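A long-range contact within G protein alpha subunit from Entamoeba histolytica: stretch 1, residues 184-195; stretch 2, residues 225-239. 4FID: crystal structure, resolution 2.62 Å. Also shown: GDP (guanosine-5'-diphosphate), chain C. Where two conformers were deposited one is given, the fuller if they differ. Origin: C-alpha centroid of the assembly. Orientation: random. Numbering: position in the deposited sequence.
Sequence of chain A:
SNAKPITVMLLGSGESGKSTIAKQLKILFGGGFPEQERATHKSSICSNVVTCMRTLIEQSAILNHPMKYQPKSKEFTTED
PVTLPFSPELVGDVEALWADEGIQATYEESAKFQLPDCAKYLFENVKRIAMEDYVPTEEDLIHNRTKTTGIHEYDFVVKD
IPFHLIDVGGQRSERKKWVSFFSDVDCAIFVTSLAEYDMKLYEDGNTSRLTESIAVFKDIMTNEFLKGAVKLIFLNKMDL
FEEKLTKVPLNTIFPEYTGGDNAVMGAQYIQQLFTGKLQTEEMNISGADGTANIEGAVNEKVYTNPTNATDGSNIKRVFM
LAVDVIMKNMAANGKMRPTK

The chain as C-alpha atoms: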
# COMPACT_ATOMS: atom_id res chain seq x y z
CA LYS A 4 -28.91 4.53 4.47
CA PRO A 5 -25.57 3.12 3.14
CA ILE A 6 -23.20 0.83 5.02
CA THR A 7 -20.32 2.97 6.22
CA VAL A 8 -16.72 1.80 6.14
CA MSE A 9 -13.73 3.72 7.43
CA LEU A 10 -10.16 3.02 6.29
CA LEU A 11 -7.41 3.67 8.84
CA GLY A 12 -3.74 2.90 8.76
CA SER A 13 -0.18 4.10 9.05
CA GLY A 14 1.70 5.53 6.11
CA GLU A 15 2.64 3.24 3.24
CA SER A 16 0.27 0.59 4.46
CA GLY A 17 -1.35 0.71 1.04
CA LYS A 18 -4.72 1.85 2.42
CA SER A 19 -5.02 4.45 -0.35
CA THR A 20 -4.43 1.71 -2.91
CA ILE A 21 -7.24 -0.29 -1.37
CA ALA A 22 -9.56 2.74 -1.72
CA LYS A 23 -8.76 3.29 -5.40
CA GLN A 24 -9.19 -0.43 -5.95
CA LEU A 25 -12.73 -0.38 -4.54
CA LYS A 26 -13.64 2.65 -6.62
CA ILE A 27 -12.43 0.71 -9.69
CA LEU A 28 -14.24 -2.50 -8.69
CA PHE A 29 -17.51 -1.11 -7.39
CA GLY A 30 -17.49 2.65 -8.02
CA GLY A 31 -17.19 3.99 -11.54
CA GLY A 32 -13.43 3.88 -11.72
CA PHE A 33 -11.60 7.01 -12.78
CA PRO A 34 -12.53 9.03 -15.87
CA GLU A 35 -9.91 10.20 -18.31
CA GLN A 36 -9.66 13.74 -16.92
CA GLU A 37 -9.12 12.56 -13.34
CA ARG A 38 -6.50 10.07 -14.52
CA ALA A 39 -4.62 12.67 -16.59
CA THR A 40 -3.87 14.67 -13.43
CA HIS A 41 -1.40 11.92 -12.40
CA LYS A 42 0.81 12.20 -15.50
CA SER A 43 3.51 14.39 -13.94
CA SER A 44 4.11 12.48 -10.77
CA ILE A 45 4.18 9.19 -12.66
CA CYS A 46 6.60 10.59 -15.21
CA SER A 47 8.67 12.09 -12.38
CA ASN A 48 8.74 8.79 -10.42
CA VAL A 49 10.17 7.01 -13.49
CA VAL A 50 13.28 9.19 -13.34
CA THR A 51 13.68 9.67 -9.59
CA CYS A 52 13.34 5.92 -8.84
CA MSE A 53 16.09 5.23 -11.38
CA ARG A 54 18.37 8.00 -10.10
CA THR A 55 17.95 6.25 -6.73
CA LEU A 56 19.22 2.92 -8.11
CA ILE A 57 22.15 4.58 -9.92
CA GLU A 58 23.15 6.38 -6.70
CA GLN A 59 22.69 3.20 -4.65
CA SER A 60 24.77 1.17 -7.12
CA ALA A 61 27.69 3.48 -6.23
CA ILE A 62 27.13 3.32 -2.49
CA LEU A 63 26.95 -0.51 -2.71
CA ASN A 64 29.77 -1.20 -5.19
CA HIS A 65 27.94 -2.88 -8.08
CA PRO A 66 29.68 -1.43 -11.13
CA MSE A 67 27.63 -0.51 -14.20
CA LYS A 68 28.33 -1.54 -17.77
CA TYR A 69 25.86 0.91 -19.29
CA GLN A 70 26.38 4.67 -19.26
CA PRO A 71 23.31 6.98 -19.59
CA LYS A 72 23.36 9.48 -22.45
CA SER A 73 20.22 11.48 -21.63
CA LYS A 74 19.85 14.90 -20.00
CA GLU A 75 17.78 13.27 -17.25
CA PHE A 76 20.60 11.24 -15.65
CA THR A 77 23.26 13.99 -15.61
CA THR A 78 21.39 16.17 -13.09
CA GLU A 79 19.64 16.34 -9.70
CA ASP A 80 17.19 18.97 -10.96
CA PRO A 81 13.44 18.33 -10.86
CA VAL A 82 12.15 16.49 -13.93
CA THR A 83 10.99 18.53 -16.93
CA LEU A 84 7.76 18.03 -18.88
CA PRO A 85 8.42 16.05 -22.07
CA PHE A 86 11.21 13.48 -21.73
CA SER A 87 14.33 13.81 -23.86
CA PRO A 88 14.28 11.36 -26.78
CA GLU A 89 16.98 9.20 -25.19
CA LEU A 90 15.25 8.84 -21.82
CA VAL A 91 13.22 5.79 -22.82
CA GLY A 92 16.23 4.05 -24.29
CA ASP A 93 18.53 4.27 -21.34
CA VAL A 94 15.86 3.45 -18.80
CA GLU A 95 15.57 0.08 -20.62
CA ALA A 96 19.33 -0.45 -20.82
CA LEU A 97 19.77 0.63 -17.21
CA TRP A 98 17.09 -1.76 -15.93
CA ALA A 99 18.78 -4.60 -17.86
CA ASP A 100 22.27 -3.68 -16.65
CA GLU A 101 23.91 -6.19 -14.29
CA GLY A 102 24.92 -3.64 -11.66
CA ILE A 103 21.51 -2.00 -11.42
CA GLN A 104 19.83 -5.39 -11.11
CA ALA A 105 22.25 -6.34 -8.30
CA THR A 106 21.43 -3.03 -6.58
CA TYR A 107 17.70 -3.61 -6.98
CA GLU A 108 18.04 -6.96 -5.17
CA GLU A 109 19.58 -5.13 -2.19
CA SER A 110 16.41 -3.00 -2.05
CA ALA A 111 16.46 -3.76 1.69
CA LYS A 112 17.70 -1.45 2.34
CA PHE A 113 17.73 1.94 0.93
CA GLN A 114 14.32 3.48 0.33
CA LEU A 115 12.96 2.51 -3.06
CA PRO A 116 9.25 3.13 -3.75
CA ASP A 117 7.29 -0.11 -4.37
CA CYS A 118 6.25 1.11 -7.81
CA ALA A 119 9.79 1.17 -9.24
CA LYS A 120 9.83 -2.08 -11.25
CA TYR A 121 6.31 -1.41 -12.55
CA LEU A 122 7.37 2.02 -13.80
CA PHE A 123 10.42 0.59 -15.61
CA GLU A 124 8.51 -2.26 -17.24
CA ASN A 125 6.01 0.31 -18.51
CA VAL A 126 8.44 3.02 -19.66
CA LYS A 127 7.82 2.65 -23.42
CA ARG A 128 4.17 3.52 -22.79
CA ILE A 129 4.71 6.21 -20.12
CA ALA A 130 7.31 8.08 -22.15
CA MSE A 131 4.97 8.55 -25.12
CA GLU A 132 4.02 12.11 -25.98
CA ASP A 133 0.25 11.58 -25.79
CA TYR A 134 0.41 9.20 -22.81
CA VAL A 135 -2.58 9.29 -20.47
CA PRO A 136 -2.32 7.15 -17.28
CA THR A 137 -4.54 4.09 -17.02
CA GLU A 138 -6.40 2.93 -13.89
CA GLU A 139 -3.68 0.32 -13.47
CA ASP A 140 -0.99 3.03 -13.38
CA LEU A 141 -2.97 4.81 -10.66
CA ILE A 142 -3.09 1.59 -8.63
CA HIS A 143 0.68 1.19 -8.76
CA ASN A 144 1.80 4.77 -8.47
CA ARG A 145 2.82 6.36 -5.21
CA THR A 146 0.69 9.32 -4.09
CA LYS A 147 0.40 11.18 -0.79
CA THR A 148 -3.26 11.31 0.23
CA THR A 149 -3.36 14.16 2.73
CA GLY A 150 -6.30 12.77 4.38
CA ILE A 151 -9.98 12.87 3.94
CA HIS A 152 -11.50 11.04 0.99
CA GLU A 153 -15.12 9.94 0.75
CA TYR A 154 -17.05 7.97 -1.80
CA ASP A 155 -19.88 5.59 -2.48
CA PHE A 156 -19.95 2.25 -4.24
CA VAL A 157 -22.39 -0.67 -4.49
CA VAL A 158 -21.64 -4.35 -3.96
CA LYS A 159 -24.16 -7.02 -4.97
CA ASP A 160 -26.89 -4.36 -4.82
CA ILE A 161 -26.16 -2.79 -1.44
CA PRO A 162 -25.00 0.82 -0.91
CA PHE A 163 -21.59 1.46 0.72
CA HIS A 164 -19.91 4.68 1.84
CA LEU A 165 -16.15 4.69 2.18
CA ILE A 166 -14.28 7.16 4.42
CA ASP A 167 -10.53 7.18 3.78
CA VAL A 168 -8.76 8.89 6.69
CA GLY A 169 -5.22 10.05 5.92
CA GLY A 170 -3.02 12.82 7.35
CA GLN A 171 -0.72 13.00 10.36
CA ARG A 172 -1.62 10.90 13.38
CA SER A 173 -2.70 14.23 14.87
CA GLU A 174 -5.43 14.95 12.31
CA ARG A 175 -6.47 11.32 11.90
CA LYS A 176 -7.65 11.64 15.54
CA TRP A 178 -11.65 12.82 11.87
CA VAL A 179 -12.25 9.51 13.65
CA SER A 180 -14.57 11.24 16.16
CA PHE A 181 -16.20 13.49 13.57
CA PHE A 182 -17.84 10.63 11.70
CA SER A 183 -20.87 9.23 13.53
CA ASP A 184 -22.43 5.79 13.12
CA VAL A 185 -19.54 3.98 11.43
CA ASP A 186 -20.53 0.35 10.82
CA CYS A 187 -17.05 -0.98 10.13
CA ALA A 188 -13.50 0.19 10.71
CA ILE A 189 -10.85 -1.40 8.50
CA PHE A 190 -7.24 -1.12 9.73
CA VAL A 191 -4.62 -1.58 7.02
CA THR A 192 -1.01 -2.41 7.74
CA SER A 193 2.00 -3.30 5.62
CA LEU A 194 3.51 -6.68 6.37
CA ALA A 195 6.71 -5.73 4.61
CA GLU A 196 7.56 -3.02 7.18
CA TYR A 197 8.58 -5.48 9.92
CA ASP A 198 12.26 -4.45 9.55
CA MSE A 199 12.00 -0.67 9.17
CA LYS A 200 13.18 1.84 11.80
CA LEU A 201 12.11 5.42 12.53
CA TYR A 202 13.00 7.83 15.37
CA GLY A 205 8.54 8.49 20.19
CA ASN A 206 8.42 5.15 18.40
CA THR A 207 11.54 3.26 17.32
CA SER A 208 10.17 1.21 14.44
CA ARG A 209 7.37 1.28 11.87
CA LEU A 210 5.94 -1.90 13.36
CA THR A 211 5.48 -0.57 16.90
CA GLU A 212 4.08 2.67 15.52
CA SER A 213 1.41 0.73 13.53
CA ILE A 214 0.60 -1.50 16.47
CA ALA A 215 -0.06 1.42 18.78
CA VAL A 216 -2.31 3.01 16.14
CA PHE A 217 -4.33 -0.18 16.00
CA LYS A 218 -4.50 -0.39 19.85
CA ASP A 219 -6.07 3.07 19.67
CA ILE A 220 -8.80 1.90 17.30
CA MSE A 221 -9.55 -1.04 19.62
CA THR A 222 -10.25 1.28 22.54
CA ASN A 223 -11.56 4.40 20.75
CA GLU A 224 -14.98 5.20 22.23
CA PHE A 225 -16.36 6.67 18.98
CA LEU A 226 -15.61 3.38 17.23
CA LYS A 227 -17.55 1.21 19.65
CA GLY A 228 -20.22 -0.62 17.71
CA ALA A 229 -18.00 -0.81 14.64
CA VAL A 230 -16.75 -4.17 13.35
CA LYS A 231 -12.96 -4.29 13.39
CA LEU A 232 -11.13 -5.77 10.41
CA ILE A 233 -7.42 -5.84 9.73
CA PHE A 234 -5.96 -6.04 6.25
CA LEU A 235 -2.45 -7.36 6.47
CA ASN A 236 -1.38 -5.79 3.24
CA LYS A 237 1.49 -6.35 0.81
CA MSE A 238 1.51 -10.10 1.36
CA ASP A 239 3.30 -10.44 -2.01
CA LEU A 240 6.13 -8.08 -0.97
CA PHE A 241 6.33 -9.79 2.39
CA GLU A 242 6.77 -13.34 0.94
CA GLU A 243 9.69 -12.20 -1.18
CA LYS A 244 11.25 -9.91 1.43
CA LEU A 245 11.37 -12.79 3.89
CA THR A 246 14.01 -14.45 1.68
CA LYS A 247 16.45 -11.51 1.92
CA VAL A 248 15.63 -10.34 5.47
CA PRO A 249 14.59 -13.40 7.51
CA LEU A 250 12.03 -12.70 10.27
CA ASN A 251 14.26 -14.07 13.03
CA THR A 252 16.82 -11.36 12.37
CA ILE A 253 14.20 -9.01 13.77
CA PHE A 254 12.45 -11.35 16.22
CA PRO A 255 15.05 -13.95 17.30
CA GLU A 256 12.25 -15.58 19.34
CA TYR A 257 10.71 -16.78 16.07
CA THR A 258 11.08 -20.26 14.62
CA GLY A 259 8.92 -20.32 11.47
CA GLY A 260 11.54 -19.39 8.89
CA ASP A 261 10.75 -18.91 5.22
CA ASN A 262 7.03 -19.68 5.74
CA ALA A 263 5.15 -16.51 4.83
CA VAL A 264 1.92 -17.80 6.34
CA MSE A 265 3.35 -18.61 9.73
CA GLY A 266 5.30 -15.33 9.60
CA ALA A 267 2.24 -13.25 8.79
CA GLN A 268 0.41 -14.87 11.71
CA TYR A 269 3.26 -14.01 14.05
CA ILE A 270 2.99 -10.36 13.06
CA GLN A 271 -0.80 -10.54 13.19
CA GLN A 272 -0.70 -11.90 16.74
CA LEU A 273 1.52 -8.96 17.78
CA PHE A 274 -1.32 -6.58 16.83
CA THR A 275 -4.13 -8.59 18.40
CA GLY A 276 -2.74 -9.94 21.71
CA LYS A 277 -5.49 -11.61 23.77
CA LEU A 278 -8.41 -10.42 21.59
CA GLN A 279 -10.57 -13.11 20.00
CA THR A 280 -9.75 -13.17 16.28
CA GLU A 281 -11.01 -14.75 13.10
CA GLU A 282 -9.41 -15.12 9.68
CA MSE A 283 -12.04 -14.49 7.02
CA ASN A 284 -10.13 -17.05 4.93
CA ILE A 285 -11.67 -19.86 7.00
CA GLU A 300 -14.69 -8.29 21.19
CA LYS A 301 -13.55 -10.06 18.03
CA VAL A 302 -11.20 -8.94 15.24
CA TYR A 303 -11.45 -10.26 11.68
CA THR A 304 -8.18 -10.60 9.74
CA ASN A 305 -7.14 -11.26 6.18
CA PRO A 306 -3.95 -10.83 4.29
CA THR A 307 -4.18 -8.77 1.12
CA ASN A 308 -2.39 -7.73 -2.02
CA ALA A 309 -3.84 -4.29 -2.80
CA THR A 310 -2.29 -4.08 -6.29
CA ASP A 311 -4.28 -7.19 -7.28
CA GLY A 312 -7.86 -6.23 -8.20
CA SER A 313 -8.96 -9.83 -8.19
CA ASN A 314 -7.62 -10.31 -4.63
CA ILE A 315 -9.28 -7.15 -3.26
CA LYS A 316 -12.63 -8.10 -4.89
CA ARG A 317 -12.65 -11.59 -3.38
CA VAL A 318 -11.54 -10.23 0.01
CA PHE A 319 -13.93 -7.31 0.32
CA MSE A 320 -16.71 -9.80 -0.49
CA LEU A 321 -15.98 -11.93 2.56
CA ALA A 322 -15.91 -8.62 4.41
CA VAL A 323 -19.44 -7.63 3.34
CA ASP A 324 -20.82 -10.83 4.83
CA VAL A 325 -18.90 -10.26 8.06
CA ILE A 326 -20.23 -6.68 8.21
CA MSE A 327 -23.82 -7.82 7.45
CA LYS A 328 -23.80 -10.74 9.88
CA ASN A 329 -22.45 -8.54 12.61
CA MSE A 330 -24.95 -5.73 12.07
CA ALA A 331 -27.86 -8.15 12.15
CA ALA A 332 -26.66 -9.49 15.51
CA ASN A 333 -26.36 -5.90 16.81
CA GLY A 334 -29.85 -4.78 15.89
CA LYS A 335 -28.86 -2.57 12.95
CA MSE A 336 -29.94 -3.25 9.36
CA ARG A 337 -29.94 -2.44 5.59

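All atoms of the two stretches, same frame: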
# COMPACT_ATOMS: atom_id res chain seq x y z
N ASP A 184 -21.73 6.97 13.62
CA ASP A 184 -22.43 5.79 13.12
C ASP A 184 -21.63 5.07 12.03
O ASP A 184 -22.14 4.80 10.94
CB ASP A 184 -23.82 6.18 12.58
CG ASP A 184 -24.74 6.74 13.66
OD1 ASP A 184 -24.62 6.32 14.84
OD2 ASP A 184 -25.58 7.60 13.33
N VAL A 185 -20.37 4.77 12.34
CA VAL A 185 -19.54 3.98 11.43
C VAL A 185 -19.79 2.49 11.68
O VAL A 185 -19.66 2.02 12.80
CB VAL A 185 -18.05 4.32 11.58
CG1 VAL A 185 -17.19 3.36 10.79
CG2 VAL A 185 -17.80 5.75 11.13
N ASP A 186 -20.15 1.75 10.63
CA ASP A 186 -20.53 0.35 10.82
C ASP A 186 -19.31 -0.55 10.93
O ASP A 186 -19.32 -1.55 11.66
CB ASP A 186 -21.46 -0.11 9.70
CG ASP A 186 -22.73 0.73 9.63
OD1 ASP A 186 -23.35 0.94 10.70
OD2 ASP A 186 -23.08 1.21 8.53
N CYS A 187 -18.25 -0.17 10.21
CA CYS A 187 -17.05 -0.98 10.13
C CYS A 187 -15.79 -0.12 10.01
O CYS A 187 -15.73 0.83 9.23
CB CYS A 187 -17.16 -1.93 8.94
SG CYS A 187 -15.66 -2.85 8.61
N ALA A 188 -14.79 -0.47 10.79
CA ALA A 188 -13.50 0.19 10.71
C ALA A 188 -12.49 -0.82 10.17
O ALA A 188 -12.30 -1.87 10.74
CB ALA A 188 -13.10 0.68 12.09
N ILE A 189 -11.85 -0.51 9.05
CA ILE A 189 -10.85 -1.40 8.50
C ILE A 189 -9.44 -0.83 8.72
O ILE A 189 -9.10 0.24 8.22
CB ILE A 189 -11.09 -1.63 7.00
CG1 ILE A 189 -12.49 -2.22 6.78
CG2 ILE A 189 -10.01 -2.53 6.41
CD1 ILE A 189 -12.75 -2.70 5.35
N PHE A 190 -8.62 -1.55 9.49
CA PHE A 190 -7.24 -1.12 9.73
C PHE A 190 -6.30 -1.82 8.76
O PHE A 190 -6.24 -3.05 8.72
CB PHE A 190 -6.81 -1.37 11.18
CG PHE A 190 -5.40 -0.95 11.48
CD1 PHE A 190 -5.08 0.39 11.67
CD2 PHE A 190 -4.38 -1.89 11.59
CE1 PHE A 190 -3.77 0.80 11.95
CE2 PHE A 190 -3.06 -1.50 11.86
CZ PHE A 190 -2.76 -0.15 12.05
N VAL A 191 -5.57 -1.04 7.97
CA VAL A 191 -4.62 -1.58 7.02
C VAL A 191 -3.21 -1.41 7.54
O VAL A 191 -2.84 -0.34 8.07
CB VAL A 191 -4.70 -0.85 5.67
CG1 VAL A 191 -3.92 -1.65 4.58
CG2 VAL A 191 -6.13 -0.62 5.27
N THR A 192 -2.41 -2.47 7.37
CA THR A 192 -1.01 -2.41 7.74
C THR A 192 -0.14 -3.19 6.73
O THR A 192 -0.57 -4.17 6.12
CB THR A 192 -0.77 -2.89 9.20
OG1 THR A 192 0.58 -2.57 9.61
CG2 THR A 192 -1.00 -4.41 9.32
N SER A 193 1.08 -2.71 6.55
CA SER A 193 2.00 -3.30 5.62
C SER A 193 2.76 -4.39 6.34
O SER A 193 3.38 -4.15 7.37
CB SER A 193 2.97 -2.23 5.13
OG SER A 193 3.84 -2.74 4.14
N LEU A 194 2.74 -5.60 5.78
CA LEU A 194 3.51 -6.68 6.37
C LEU A 194 4.99 -6.47 6.11
O LEU A 194 5.84 -6.89 6.89
CB LEU A 194 3.06 -8.03 5.81
CG LEU A 194 1.81 -8.64 6.46
CD1 LEU A 194 1.32 -9.82 5.65
CD2 LEU A 194 2.14 -9.04 7.88
N ALA A 195 5.31 -5.80 5.00
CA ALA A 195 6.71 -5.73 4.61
C ALA A 195 7.53 -4.70 5.41
O ALA A 195 8.72 -4.53 5.16
CB ALA A 195 6.84 -5.50 3.11
N PHE A 225 -15.49 6.33 20.11
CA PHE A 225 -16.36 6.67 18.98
C PHE A 225 -16.50 5.50 18.02
O PHE A 225 -17.44 5.46 17.23
CB PHE A 225 -15.86 7.92 18.26
CG PHE A 225 -15.48 9.03 19.19
CD1 PHE A 225 -16.47 9.77 19.84
CD2 PHE A 225 -14.13 9.30 19.47
CE1 PHE A 225 -16.14 10.79 20.72
CE2 PHE A 225 -13.78 10.32 20.36
CZ PHE A 225 -14.79 11.07 20.98
N LEU A 226 -15.58 4.54 18.10
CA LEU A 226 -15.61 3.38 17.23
C LEU A 226 -16.19 2.14 17.89
O LEU A 226 -16.11 1.04 17.33
CB LEU A 226 -14.22 3.08 16.68
CG LEU A 226 -13.72 4.07 15.64
CD1 LEU A 226 -12.40 3.58 15.08
CD2 LEU A 226 -14.77 4.27 14.54
N LYS A 227 -16.75 2.29 19.08
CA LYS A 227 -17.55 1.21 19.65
C LYS A 227 -18.74 0.97 18.72
O LYS A 227 -19.29 1.91 18.13
CB LYS A 227 -18.05 1.53 21.06
CG LYS A 227 -16.96 1.69 22.10
CD LYS A 227 -15.97 0.53 22.07
CE LYS A 227 -14.94 0.66 23.19
NZ LYS A 227 -14.09 -0.55 23.31
N GLY A 228 -19.12 -0.28 18.58
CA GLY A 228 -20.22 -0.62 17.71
C GLY A 228 -19.73 -1.02 16.34
O GLY A 228 -20.39 -1.80 15.65
N ALA A 229 -18.57 -0.49 15.95
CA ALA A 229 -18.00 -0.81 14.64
C ALA A 229 -17.24 -2.13 14.63
O ALA A 229 -16.43 -2.40 15.52
CB ALA A 229 -17.12 0.32 14.10
N VAL A 230 -17.52 -2.95 13.61
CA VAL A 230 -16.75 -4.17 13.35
C VAL A 230 -15.31 -3.80 13.05
O VAL A 230 -15.04 -2.85 12.32
CB VAL A 230 -17.30 -4.96 12.13
CG1 VAL A 230 -16.76 -6.37 12.13
CG2 VAL A 230 -18.80 -5.00 12.18
N LYS A 231 -14.38 -4.56 13.60
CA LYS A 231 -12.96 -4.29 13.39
C LYS A 231 -12.32 -5.34 12.50
O LYS A 231 -12.28 -6.53 12.84
CB LYS A 231 -12.25 -4.23 14.74
CG LYS A 231 -12.98 -3.44 15.82
CD LYS A 231 -13.11 -1.97 15.47
CE LYS A 231 -13.38 -1.16 16.71
NZ LYS A 231 -14.49 -1.73 17.52
N LEU A 232 -11.81 -4.90 11.36
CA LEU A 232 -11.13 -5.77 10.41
C LEU A 232 -9.71 -5.30 10.27
O LEU A 232 -9.43 -4.10 10.37
CB LEU A 232 -11.80 -5.67 9.03
CG LEU A 232 -12.98 -6.60 8.73
CD1 LEU A 232 -14.05 -6.46 9.82
CD2 LEU A 232 -13.57 -6.35 7.32
N ILE A 233 -8.79 -6.22 10.00
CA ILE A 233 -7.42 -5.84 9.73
C ILE A 233 -7.02 -6.40 8.39
O ILE A 233 -7.15 -7.60 8.17
CB ILE A 233 -6.44 -6.39 10.78
CG1 ILE A 233 -6.71 -5.75 12.13
CG2 ILE A 233 -5.00 -6.08 10.38
CD1 ILE A 233 -5.71 -6.19 13.15
N PHE A 234 -6.52 -5.55 7.50
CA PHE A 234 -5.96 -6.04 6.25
C PHE A 234 -4.46 -6.04 6.40
O PHE A 234 -3.83 -5.00 6.54
CB PHE A 234 -6.35 -5.18 5.04
CG PHE A 234 -7.79 -5.32 4.60
CD1 PHE A 234 -8.66 -6.21 5.23
CD2 PHE A 234 -8.28 -4.55 3.54
CE1 PHE A 234 -9.99 -6.32 4.83
CE2 PHE A 234 -9.60 -4.66 3.12
CZ PHE A 234 -10.46 -5.56 3.77
N LEU A 235 -3.88 -7.23 6.42
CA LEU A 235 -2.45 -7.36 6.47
C LEU A 235 -1.98 -7.27 5.03
O LEU A 235 -2.01 -8.25 4.28
CB LEU A 235 -2.09 -8.70 7.11
CG LEU A 235 -2.73 -8.79 8.50
CD1 LEU A 235 -2.92 -10.25 8.96
CD2 LEU A 235 -1.91 -8.01 9.52
N ASN A 236 -1.57 -6.08 4.64
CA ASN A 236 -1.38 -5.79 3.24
C ASN A 236 0.05 -6.01 2.77
O ASN A 236 1.00 -6.08 3.58
CB ASN A 236 -1.80 -4.35 2.96
CG ASN A 236 -1.98 -4.08 1.50
OD1 ASN A 236 -2.53 -4.90 0.76
ND2 ASN A 236 -1.53 -2.90 1.05
N LYS A 237 0.19 -6.13 1.45
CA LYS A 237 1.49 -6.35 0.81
C LYS A 237 2.03 -7.74 1.10
O LYS A 237 3.23 -7.91 1.29
CB LYS A 237 2.50 -5.28 1.22
CG LYS A 237 1.99 -3.84 0.93
CD LYS A 237 3.10 -2.81 1.11
CE LYS A 237 2.67 -1.43 0.64
NZ LYS A 237 3.73 -0.42 0.87
N MSE A 238 1.13 -8.72 1.12
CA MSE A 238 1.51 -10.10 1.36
C MSE A 238 2.52 -10.58 0.29
O MSE A 238 3.45 -11.34 0.59
CB MSE A 238 0.28 -11.01 1.44
CG MSE A 238 0.59 -12.51 1.62
SE MSE A 238 1.17 -13.10 3.41
CE MSE A 238 1.15 -15.03 3.12
N ASP A 239 2.35 -10.12 -0.94
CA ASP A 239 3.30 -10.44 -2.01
C ASP A 239 4.73 -9.97 -1.68
O ASP A 239 5.69 -10.77 -1.74
CB ASP A 239 2.84 -9.87 -3.38
CG ASP A 239 2.43 -8.37 -3.32
OD1 ASP A 239 1.90 -7.90 -2.29
OD2 ASP A 239 2.64 -7.67 -4.35
PB GDP C . -1.33 5.37 2.09
O1B GDP C . -1.83 6.52 1.26
O2B GDP C . -0.40 5.90 3.15
O3B GDP C . -2.53 4.72 2.74
O3A GDP C . -0.52 4.27 1.20
PA GDP C . -0.55 4.18 -0.42
O1A GDP C . -1.84 3.56 -0.92
O2A GDP C . -0.34 5.55 -1.05
O5' GDP C . 0.72 3.24 -0.78
C5' GDP C . 1.76 3.74 -1.63
C4' GDP C . 2.41 2.64 -2.48
O4' GDP C . 2.20 1.32 -1.94
C3' GDP C . 1.88 2.61 -3.92
O3' GDP C . 2.99 2.74 -4.84
C2' GDP C . 1.18 1.27 -4.06
O2' GDP C . 1.30 0.75 -5.40
C1' GDP C . 1.88 0.42 -3.00
N9 GDP C . 1.04 -0.73 -2.53
C8 GDP C . -0.07 -0.70 -1.77
N7 GDP C . -0.55 -1.95 -1.54
C5 GDP C . 0.27 -2.82 -2.16
C6 GDP C . 0.36 -4.29 -2.34
O6 GDP C . -0.48 -5.05 -1.83
N1 GDP C . 1.37 -4.79 -3.07
C2 GDP C . 2.30 -3.99 -3.63
N2 GDP C . 3.30 -4.57 -4.34
N3 GDP C . 2.29 -2.64 -3.51
C4 GDP C . 1.32 -2.01 -2.80
O HOH W 1 5.52 -0.84 3.23

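Two parallel strands, residues 187-193 and 230-236, lie side by side, their axes 22° apart, and eight backbone hydrogen bonds join the stretches. Before the strand, Val 185 packs its CB 4.4 Å from Leu 226 CD2. The ladder opens at Asp 186, whose O accepts from Val 230 N (3.0 Å). Ala 188, Phe 190 and Thr 192 turn both N and O toward the partner strand and carry its bonds; the alternating residues Cys 187 to Ser 193 make none, and their side chains share a face with Val 230, Leu 232, Phe 234 and Asn 236. Cys 187 SG thus reaches Leu 232 CD1 at 4.1 Å. Ala 188 bonds N to Val 230 O (2.8 Å) and O to Leu 232 N (3.1 Å). Ile 189 sets CG2 almost on the ring normal of Phe 234, 3.8 Å from the centroid, a CH-pi contact. On the other face, Ile 233 CG2 sits at the Phe 190 ring edge. Val 191 CG1 touches Asn 236 CB (3.8 Å); that asparagine's ND2 donates to GDP N7 (2.9 Å). Thr 192 O takes the shortest bond, from Asn 236 N (2.6 Å). A water links Ser 193 OG (2.7 Å) to Lys 237 NZ (3.0 Å). Leu 194 N closes the ladder on Asn 236 O (2.8 Å).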